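Local coordinates for hypothetical protein Ta0583 (Thermoplasma acidophilum, PDB 2FSJ) that polymerizes into bundles of helical filaments in a reaction that requires a nucleoside triphosphate, optimally ATP, as an archaeal homolog of actin, at residues M21-L26 with G337-A342; K34-D39 with L330-A335; I43-R48 with A105-E110. One frame throughout, in Å; residues are numbered along the deposited sequence.

Contact 1. Residues M21-L26 with G337-A342; sequences MVVVGL and GYRDAA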
loop_
_atom_site.group_PDB
_atom_site.type_symbol
_atom_site.label_atom_id
_atom_site.label_comp_id
_atom_site.label_asym_id
_atom_site.label_seq_id
_atom_site.Cartn_x
_atom_site.Cartn_y
_atom_site.Cartn_z
ATOM N N MET A 21 8.706 -18.635 13.899
ATOM C CA MET A 21 8.272 -18.570 15.348
ATOM C C MET A 21 7.486 -17.299 15.694
ATOM O O MET A 21 6.455 -17.394 16.344
ATOM C CB MET A 21 9.470 -18.677 16.292
ATOM N N VAL A 22 7.985 -16.122 15.315
ATOM C CA VAL A 22 7.156 -14.915 15.314
ATOM C C VAL A 22 6.630 -14.692 13.874
ATOM O O VAL A 22 7.400 -14.699 12.924
ATOM C CB VAL A 22 7.935 -13.686 15.809
ATOM C CG1 VAL A 22 7.132 -12.409 15.608
ATOM C CG2 VAL A 22 8.346 -13.843 17.311
ATOM N N VAL A 23 5.329 -14.517 13.741
ATOM C CA VAL A 23 4.698 -14.218 12.444
ATOM C C VAL A 23 4.312 -12.725 12.342
ATOM O O VAL A 23 3.666 -12.171 13.226
ATOM C CB VAL A 23 3.464 -15.055 12.203
ATOM C CG1 VAL A 23 2.878 -14.791 10.766
ATOM C CG2 VAL A 23 3.758 -16.570 12.404
ATOM N N VAL A 24 4.683 -12.097 11.233
ATOM C CA VAL A 24 4.312 -10.697 11.003
ATOM C C VAL A 24 3.708 -10.544 9.620
ATOM O O VAL A 24 4.130 -11.236 8.690
ATOM C CB VAL A 24 5.498 -9.741 11.190
ATOM C CG1 VAL A 24 5.993 -9.751 12.674
ATOM C CG2 VAL A 24 6.637 -10.050 10.299
ATOM N N GLY A 25 2.747 -9.635 9.488
ATOM C CA GLY A 25 2.241 -9.248 8.185
ATOM C C GLY A 25 2.947 -7.972 7.765
ATOM O O GLY A 25 3.171 -7.051 8.554
ATOM N N LEU A 26 3.341 -7.909 6.500
ATOM C CA LEU A 26 4.075 -6.764 6.000
ATOM C C LEU A 26 3.520 -6.401 4.628
ATOM O O LEU A 26 3.257 -7.291 3.819
ATOM C CB LEU A 26 5.542 -7.092 5.903
ATOM C CG LEU A 26 6.508 -6.121 5.203
ATOM C CD1 LEU A 26 6.628 -4.779 5.911
ATOM C CD2 LEU A 26 7.872 -6.783 4.995
ATOM N N GLY A 337 -4.754 -9.848 5.723
ATOM C CA GLY A 337 -4.852 -11.118 5.003
ATOM C C GLY A 337 -3.549 -11.835 4.789
ATOM O O GLY A 337 -3.507 -13.067 4.856
ATOM N N TYR A 338 -2.470 -11.085 4.498
ATOM C CA TYR A 338 -1.148 -11.652 4.324
ATOM C C TYR A 338 -0.684 -12.344 5.615
ATOM O O TYR A 338 -0.068 -13.410 5.579
ATOM C CB TYR A 338 -0.127 -10.569 3.960
ATOM C CG TYR A 338 -0.343 -9.838 2.653
ATOM C CD1 TYR A 338 -1.068 -10.399 1.605
ATOM C CD2 TYR A 338 0.256 -8.598 2.441
ATOM C CE1 TYR A 338 -1.269 -9.689 0.383
ATOM C CE2 TYR A 338 0.049 -7.888 1.246
ATOM C CZ TYR A 338 -0.696 -8.469 0.217
ATOM O OH TYR A 338 -0.828 -7.772 -0.988
ATOM N N ARG A 339 -0.985 -11.711 6.736
ATOM C CA ARG A 339 -0.545 -12.215 8.008
ATOM C C ARG A 339 -1.324 -13.490 8.278
ATOM O O ARG A 339 -0.725 -14.489 8.660
ATOM C CB ARG A 339 -0.765 -11.207 9.145
ATOM C CG ARG A 339 -0.014 -11.651 10.403
ATOM C CD ARG A 339 -0.627 -11.215 11.724
ATOM N NE ARG A 339 0.086 -11.818 12.864
ATOM C CZ ARG A 339 -0.252 -12.946 13.503
ATOM N NH1 ARG A 339 -1.322 -13.660 13.167
ATOM N NH2 ARG A 339 0.501 -13.357 14.510
ATOM N N ASP A 340 -2.638 -13.438 8.064
ATOM C CA ASP A 340 -3.522 -14.614 8.208
ATOM C C ASP A 340 -2.995 -15.806 7.399
ATOM O O ASP A 340 -2.907 -16.949 7.910
ATOM C CB ASP A 340 -4.972 -14.297 7.765
ATOM C CG ASP A 340 -5.765 -13.433 8.769
ATOM O OD1 ASP A 340 -5.256 -13.104 9.875
ATOM O OD2 ASP A 340 -6.934 -12.998 8.511
ATOM N N ALA A 341 -2.637 -15.562 6.135
ATOM C CA ALA A 341 -2.081 -16.623 5.302
ATOM C C ALA A 341 -0.771 -17.192 5.840
ATOM O O ALA A 341 -0.570 -18.410 5.785
ATOM C CB ALA A 341 -1.900 -16.173 3.832
ATOM N N ALA A 342 0.128 -16.371 6.364
ATOM C CA ALA A 342 1.366 -16.907 6.931
ATOM C C ALA A 342 1.064 -17.763 8.191
ATOM O O ALA A 342 1.597 -18.860 8.334
ATOM C CB ALA A 342 2.356 -15.821 7.240
#
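R339 lies along the strand 22-26, its aliphatic stem against the backbone of G25 and its guanidinium over V23. R339 CB sits 3.7 Å from G25 CA, and R339 CG, placed anti to the backbone N (chi1 -168°), comes within 3.5 Å of G25 N. From CG to NE the chain is extended and runs back toward V23, whose carbonyl O is 3.6 Å from both R339 NE and R339 NH2; no hydrogen bond forms there. The guanidinium offers one face to V23 CB. One turn further along the helix, A342 CB meets V23 CG1 at 3.7 Å, a methyl-on-methyl contact that suits the small residue of the helix and the branched one of the strand. Further along the strand, the carbonyl of L26 meets the Y338 ring obliquely, Y338 CD2 lying 3.6 Å from L26 O. Strand 22-28 belongs to the mixed sheet of the actin fold's N-terminal domain, and the C-terminal helix 333-343 packs on it here; the axes of strand 22-26 and helix 337-342 approach to 6.7 Å, their N-to-C directions 150° apart and so nearer antiparallel. Glycine suits position 25 because a CB there would point at the helix and collide with R339 CB. Further out, V22 and V24 turn away from the helix, V22 to V120 and L122 and V24 to I124 on the neighbouring strand 120-128. L26 O is hydrogen-bonded by S126 OG, while I36 touches R339 and I167 touches A342.

Contact 2. Residues K34-D39 with L330-A335; sequences KVIGVD and LQFANA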
loop_
_atom_site.group_PDB
_atom_site.type_symbol
_atom_site.label_atom_id
_atom_site.label_comp_id
_atom_site.label_asym_id
_atom_site.label_seq_id
_atom_site.Cartn_x
_atom_site.Cartn_y
_atom_site.Cartn_z
ATOM N N LYS A 34 2.888 -0.887 5.864
ATOM C CA LYS A 34 2.037 -1.363 6.932
ATOM C C LYS A 34 2.617 -2.624 7.494
ATOM O O LYS A 34 3.069 -3.485 6.735
ATOM C CB LYS A 34 0.667 -1.732 6.338
ATOM C CG LYS A 34 -0.248 -0.554 6.007
ATOM C CD LYS A 34 0.075 0.216 4.769
ATOM C CE LYS A 34 -0.024 -0.614 3.531
ATOM N NZ LYS A 34 0.170 0.189 2.266
ATOM N N VAL A 35 2.502 -2.767 8.803
ATOM C CA VAL A 35 2.939 -3.932 9.555
ATOM C C VAL A 35 1.828 -4.375 10.523
ATOM O O VAL A 35 1.207 -3.533 11.229
ATOM C CB VAL A 35 4.275 -3.596 10.380
ATOM C CG1 VAL A 35 4.972 -4.850 10.853
ATOM C CG2 VAL A 35 5.178 -2.691 9.607
ATOM N N ILE A 36 1.555 -5.678 10.559
ATOM C CA ILE A 36 0.685 -6.277 11.551
ATOM C C ILE A 36 1.601 -7.076 12.460
ATOM O O ILE A 36 2.203 -8.071 12.054
ATOM C CB ILE A 36 -0.375 -7.221 10.923
ATOM C CG1 ILE A 36 -1.104 -6.548 9.747
ATOM C CG2 ILE A 36 -1.414 -7.687 12.019
ATOM C CD1 ILE A 36 -1.836 -5.305 10.061
ATOM N N GLY A 37 1.758 -6.608 13.679
ATOM C CA GLY A 37 2.608 -7.315 14.627
ATOM C C GLY A 37 1.897 -8.316 15.507
ATOM O O GLY A 37 0.906 -8.950 15.140
ATOM N N VAL A 38 2.452 -8.464 16.698
ATOM C CA VAL A 38 1.998 -9.438 17.674
ATOM C C VAL A 38 0.823 -8.834 18.343
ATOM O O VAL A 38 0.785 -7.627 18.570
ATOM C CB VAL A 38 3.085 -9.781 18.755
ATOM N N ASP A 39 -0.172 -9.684 18.562
ATOM C CA ASP A 39 -1.372 -9.390 19.307
ATOM C C ASP A 39 -2.232 -8.364 18.578
ATOM O O ASP A 39 -2.980 -7.652 19.213
ATOM C CB ASP A 39 -1.036 -8.895 20.719
ATOM C CG ASP A 39 -0.335 -9.956 21.600
ATOM O OD1 ASP A 39 -0.343 -11.164 21.273
ATOM O OD2 ASP A 39 0.233 -9.649 22.683
ATOM N N LEU A 330 -9.121 0.067 5.832
ATOM C CA LEU A 330 -8.838 0.242 4.391
ATOM C C LEU A 330 -7.377 0.107 3.942
ATOM O O LEU A 330 -7.089 -0.352 2.828
ATOM C CB LEU A 330 -9.229 1.650 3.887
ATOM C CG LEU A 330 -10.617 1.958 3.322
ATOM C CD1 LEU A 330 -10.703 3.466 3.013
ATOM C CD2 LEU A 330 -10.960 1.129 2.128
ATOM N N GLN A 331 -6.494 0.673 4.758
ATOM C CA GLN A 331 -5.076 0.716 4.454
ATOM C C GLN A 331 -4.426 -0.583 4.861
ATOM O O GLN A 331 -3.355 -0.890 4.419
ATOM C CB GLN A 331 -4.411 1.911 5.167
ATOM C CG GLN A 331 -4.897 3.257 4.559
ATOM C CD GLN A 331 -3.825 4.187 3.949
ATOM O OE1 GLN A 331 -3.977 5.417 4.030
ATOM N NE2 GLN A 331 -2.803 3.632 3.302
ATOM N N PHE A 332 -5.105 -1.361 5.685
ATOM C CA PHE A 332 -4.523 -2.548 6.270
ATOM C C PHE A 332 -5.063 -3.862 5.760
ATOM O O PHE A 332 -4.557 -4.929 6.142
ATOM C CB PHE A 332 -4.749 -2.502 7.783
ATOM C CG PHE A 332 -3.850 -1.514 8.486
ATOM C CD1 PHE A 332 -2.515 -1.816 8.730
ATOM C CD2 PHE A 332 -4.360 -0.284 8.917
ATOM C CE1 PHE A 332 -1.694 -0.894 9.375
ATOM C CE2 PHE A 332 -3.529 0.623 9.601
ATOM C CZ PHE A 332 -2.197 0.309 9.785
ATOM N N ALA A 333 -6.095 -3.820 4.940
ATOM C CA ALA A 333 -6.828 -5.050 4.634
ATOM C C ALA A 333 -5.926 -6.108 4.029
ATOM O O ALA A 333 -6.004 -7.312 4.390
ATOM C CB ALA A 333 -8.059 -4.755 3.729
ATOM N N ASN A 334 -5.067 -5.721 3.077
ATOM C CA ASN A 334 -4.142 -6.706 2.480
ATOM C C ASN A 334 -3.194 -7.252 3.518
ATOM O O ASN A 334 -2.986 -8.472 3.594
ATOM C CB ASN A 334 -3.363 -6.123 1.286
ATOM C CG ASN A 334 -4.178 -6.127 -0.016
ATOM O OD1 ASN A 334 -4.277 -5.103 -0.735
ATOM N ND2 ASN A 334 -4.699 -7.285 -0.357
ATOM N N ALA A 335 -2.583 -6.362 4.283
ATOM C CA ALA A 335 -1.602 -6.778 5.318
ATOM C C ALA A 335 -2.209 -7.750 6.318
ATOM O O ALA A 335 -1.559 -8.714 6.722
ATOM C CB ALA A 335 -1.042 -5.620 6.027
HETATM O O HOH W 1 -2.388 1.265 2.267
#
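K34 reaches from strand 34-36 to the turn that leads into helix 333-343, on the nucleotide side of the actin fold, where K34 and Q331 are both ATP-binding residues. K34 CB starts 3.9 Å from F332 CE1. K34 CG moves closer to the same ring atom, obliquely, and also lies 3.5 Å from Q331 O. The chain then bends at chi2 (76°) and chi3 (62°), which curls CD and CE around that carbonyl instead of letting them run straight past it; K34 CE is 3.5 Å from Q331 O. At the tip, NZ is hydrogen-bonded to D32 O and to a glycerol, probably from the crystallisation liquor, and pairs weakly, at long range, with D27. A long, flexible lysine suits this place: CB and CG pack on the ring while the ammonium reaches polar partners. Two residues on, I36 supplies mainly apolar contact: I36 CD1 touches F332 CD1 at 3.8 Å, and I36 CG1 meets A335 CB and the A335 carbonyl O, the small alanine letting the strand come near the helix's first turn. One water bridges the lysine ammonium to Q331, accepting from K34 NZ at 2.8 Å. The same water accepts from Q331 NE2 at 2.6 Å and donates to the backbone carbonyl O of Q331.

Contact 3. Residues I43-R48 with A105-E110; sequences IIFPSR and AAALWE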
loop_
_atom_site.group_PDB
_atom_site.type_symbol
_atom_site.label_atom_id
_atom_site.label_comp_id
_atom_site.label_asym_id
_atom_site.label_seq_id
_atom_site.Cartn_x
_atom_site.Cartn_y
_atom_site.Cartn_z
ATOM N N ILE A 43 1.184 -0.969 12.596
ATOM C CA ILE A 43 2.080 0.151 12.336
ATOM C C ILE A 43 1.876 0.595 10.874
ATOM O O ILE A 43 1.733 -0.242 9.966
ATOM C CB ILE A 43 3.546 -0.311 12.549
ATOM C CG1 ILE A 43 3.817 -0.696 14.019
ATOM C CG2 ILE A 43 4.562 0.731 12.106
ATOM C CD1 ILE A 43 4.443 -2.036 14.121
ATOM N N ILE A 44 1.867 1.885 10.642
ATOM C CA ILE A 44 1.906 2.416 9.299
ATOM C C ILE A 44 2.792 3.652 9.259
ATOM O O ILE A 44 2.677 4.501 10.109
ATOM C CB ILE A 44 0.470 2.725 8.758
ATOM C CG1 ILE A 44 0.521 3.198 7.325
ATOM C CG2 ILE A 44 -0.297 3.796 9.677
ATOM C CD1 ILE A 44 -0.863 3.317 6.665
ATOM N N PHE A 45 3.629 3.771 8.238
ATOM C CA PHE A 45 4.423 4.964 8.065
ATOM C C PHE A 45 4.695 5.158 6.589
ATOM O O PHE A 45 4.686 4.196 5.839
ATOM C CB PHE A 45 5.759 4.912 8.862
ATOM C CG PHE A 45 6.634 3.672 8.554
ATOM C CD1 PHE A 45 7.467 3.629 7.495
ATOM C CD2 PHE A 45 6.607 2.596 9.415
ATOM C CE1 PHE A 45 8.271 2.535 7.251
ATOM C CE2 PHE A 45 7.348 1.469 9.160
ATOM C CZ PHE A 45 8.185 1.439 8.070
ATOM N N PRO A 46 4.939 6.399 6.159
ATOM C CA PRO A 46 5.226 6.675 4.756
ATOM C C PRO A 46 6.403 5.885 4.185
ATOM O O PRO A 46 7.437 5.750 4.862
ATOM C CB PRO A 46 5.495 8.214 4.723
ATOM C CG PRO A 46 4.836 8.762 5.967
ATOM C CD PRO A 46 4.926 7.624 6.976
ATOM N N SER A 47 6.243 5.371 2.963
ATOM C CA SER A 47 7.287 4.617 2.257
ATOM C C SER A 47 8.353 5.549 1.681
ATOM O O SER A 47 8.512 5.666 0.491
ATOM C CB SER A 47 6.698 3.745 1.123
ATOM O OG SER A 47 5.941 2.720 1.681
ATOM N N ARG A 48 9.114 6.166 2.567
ATOM C CA ARG A 48 10.111 7.186 2.242
ATOM C C ARG A 48 11.319 6.998 3.125
ATOM O O ARG A 48 11.158 6.747 4.312
ATOM C CB ARG A 48 9.572 8.566 2.594
ATOM C CG ARG A 48 8.263 8.887 2.014
ATOM C CD ARG A 48 7.814 10.342 2.287
ATOM N NE ARG A 48 6.604 10.609 1.512
ATOM C CZ ARG A 48 6.045 11.803 1.352
ATOM N NH1 ARG A 48 6.569 12.895 1.909
ATOM N NH2 ARG A 48 4.934 11.896 0.626
ATOM N N ALA A 105 13.568 -3.006 6.882
ATOM C CA ALA A 105 14.345 -2.894 8.135
ATOM C C ALA A 105 13.611 -2.008 9.137
ATOM O O ALA A 105 13.549 -2.334 10.296
ATOM C CB ALA A 105 15.681 -2.344 7.847
ATOM N N ALA A 106 13.100 -0.881 8.667
ATOM C CA ALA A 106 12.380 0.050 9.514
ATOM C C ALA A 106 11.103 -0.583 10.078
ATOM O O ALA A 106 10.783 -0.399 11.254
ATOM C CB ALA A 106 12.087 1.308 8.779
ATOM N N ALA A 107 10.394 -1.340 9.249
ATOM C CA ALA A 107 9.204 -2.083 9.696
ATOM C C ALA A 107 9.489 -3.017 10.853
ATOM O O ALA A 107 8.748 -3.040 11.837
ATOM C CB ALA A 107 8.577 -2.885 8.550
ATOM N N LEU A 108 10.551 -3.795 10.714
ATOM C CA LEU A 108 10.960 -4.725 11.782
ATOM C C LEU A 108 11.403 -3.984 13.048
ATOM O O LEU A 108 10.994 -4.347 14.144
ATOM C CB LEU A 108 12.015 -5.687 11.264
ATOM C CG LEU A 108 11.627 -6.465 10.007
ATOM C CD1 LEU A 108 12.758 -7.402 9.551
ATOM C CD2 LEU A 108 10.388 -7.276 10.287
ATOM N N TRP A 109 12.174 -2.915 12.889
ATOM C CA TRP A 109 12.522 -2.030 13.993
ATOM C C TRP A 109 11.282 -1.443 14.717
ATOM O O TRP A 109 11.173 -1.486 15.960
ATOM C CB TRP A 109 13.405 -0.893 13.492
ATOM C CG TRP A 109 13.992 -0.130 14.635
ATOM C CD1 TRP A 109 13.468 0.970 15.244
ATOM C CD2 TRP A 109 15.193 -0.461 15.360
ATOM N NE1 TRP A 109 14.253 1.346 16.313
ATOM C CE2 TRP A 109 15.333 0.501 16.396
ATOM C CE3 TRP A 109 16.188 -1.442 15.215
ATOM C CZ2 TRP A 109 16.402 0.492 17.283
ATOM C CZ3 TRP A 109 17.274 -1.437 16.111
ATOM C CH2 TRP A 109 17.361 -0.488 17.121
ATOM N N GLU A 110 10.352 -0.888 13.949
ATOM C CA GLU A 110 9.138 -0.342 14.542
ATOM C C GLU A 110 8.250 -1.382 15.241
ATOM O O GLU A 110 7.562 -1.049 16.218
ATOM C CB GLU A 110 8.323 0.404 13.532
ATOM C CG GLU A 110 8.941 1.691 13.070
ATOM C CD GLU A 110 8.730 2.883 13.991
ATOM O OE1 GLU A 110 7.874 2.838 14.926
ATOM O OE2 GLU A 110 9.438 3.888 13.767
#
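I43 meets E110 with two of its branches. I43 CG2, anti to the backbone N, lies 4.0 Å from E110 CB, and I43 CD1 comes 3.9 Å from E110 O, near the last turn of helix 101-111. A branched aliphatic residue suits this place, spreading over both the stem of the glutamate and the helix backbone. After I44, which faces the other way as the alternation of a strand requires, F45 turns back to the helix, its CG held between the backbone N and the carbonyl carbon (chi1 55°), and its ring reaches the helix with CZ foremost. F45 CZ is 3.7 Å from A107 N, which lies at the ring edge near its plane, and 4.0 Å from A106 CB; F45 CE2 is 4.2 Å from E110 CG. A106 and A107 are small enough for the phenyl group to come close to the helix backbone. Helix 101-111 covers one face of the N-terminal sheet in the actin fold here, and Y77 of strand 74-77 meets the F45 ring edge-to-face. An alanine in place of F45 would remove the ring and would probably open a gap between strand and helix, leaving A106 and A107 without the ring that covers them. With no hydrogen bond across it, the contact rests mainly on van der Waals packing against side chains and helix backbone, while E110 OE2 is hydrogen-bonded to Y77 OH.

From the N terminus the chain lays down strands 22-28, 32-36 and 42-52 in succession as neighbours in one sheet, and each enters one contact. The first two wait for the far end of the chain: contact 1 closes a loop of 310 residues and contact 2 one of 290, on helix 333-343 and the turn leading into it. Contact 3 closes early, 56 residues on, with helix 101-111. The loops nest without crossing, 3 within 2 and 2 within 1. Backbone pairs G25 O to I36 N and V35 N to I43 O, each 2.9 Å, probably hydrogen bonds, join the contacts through the sheet. A107 also touches both L26 and V35, linking contact 3 to the other two strands.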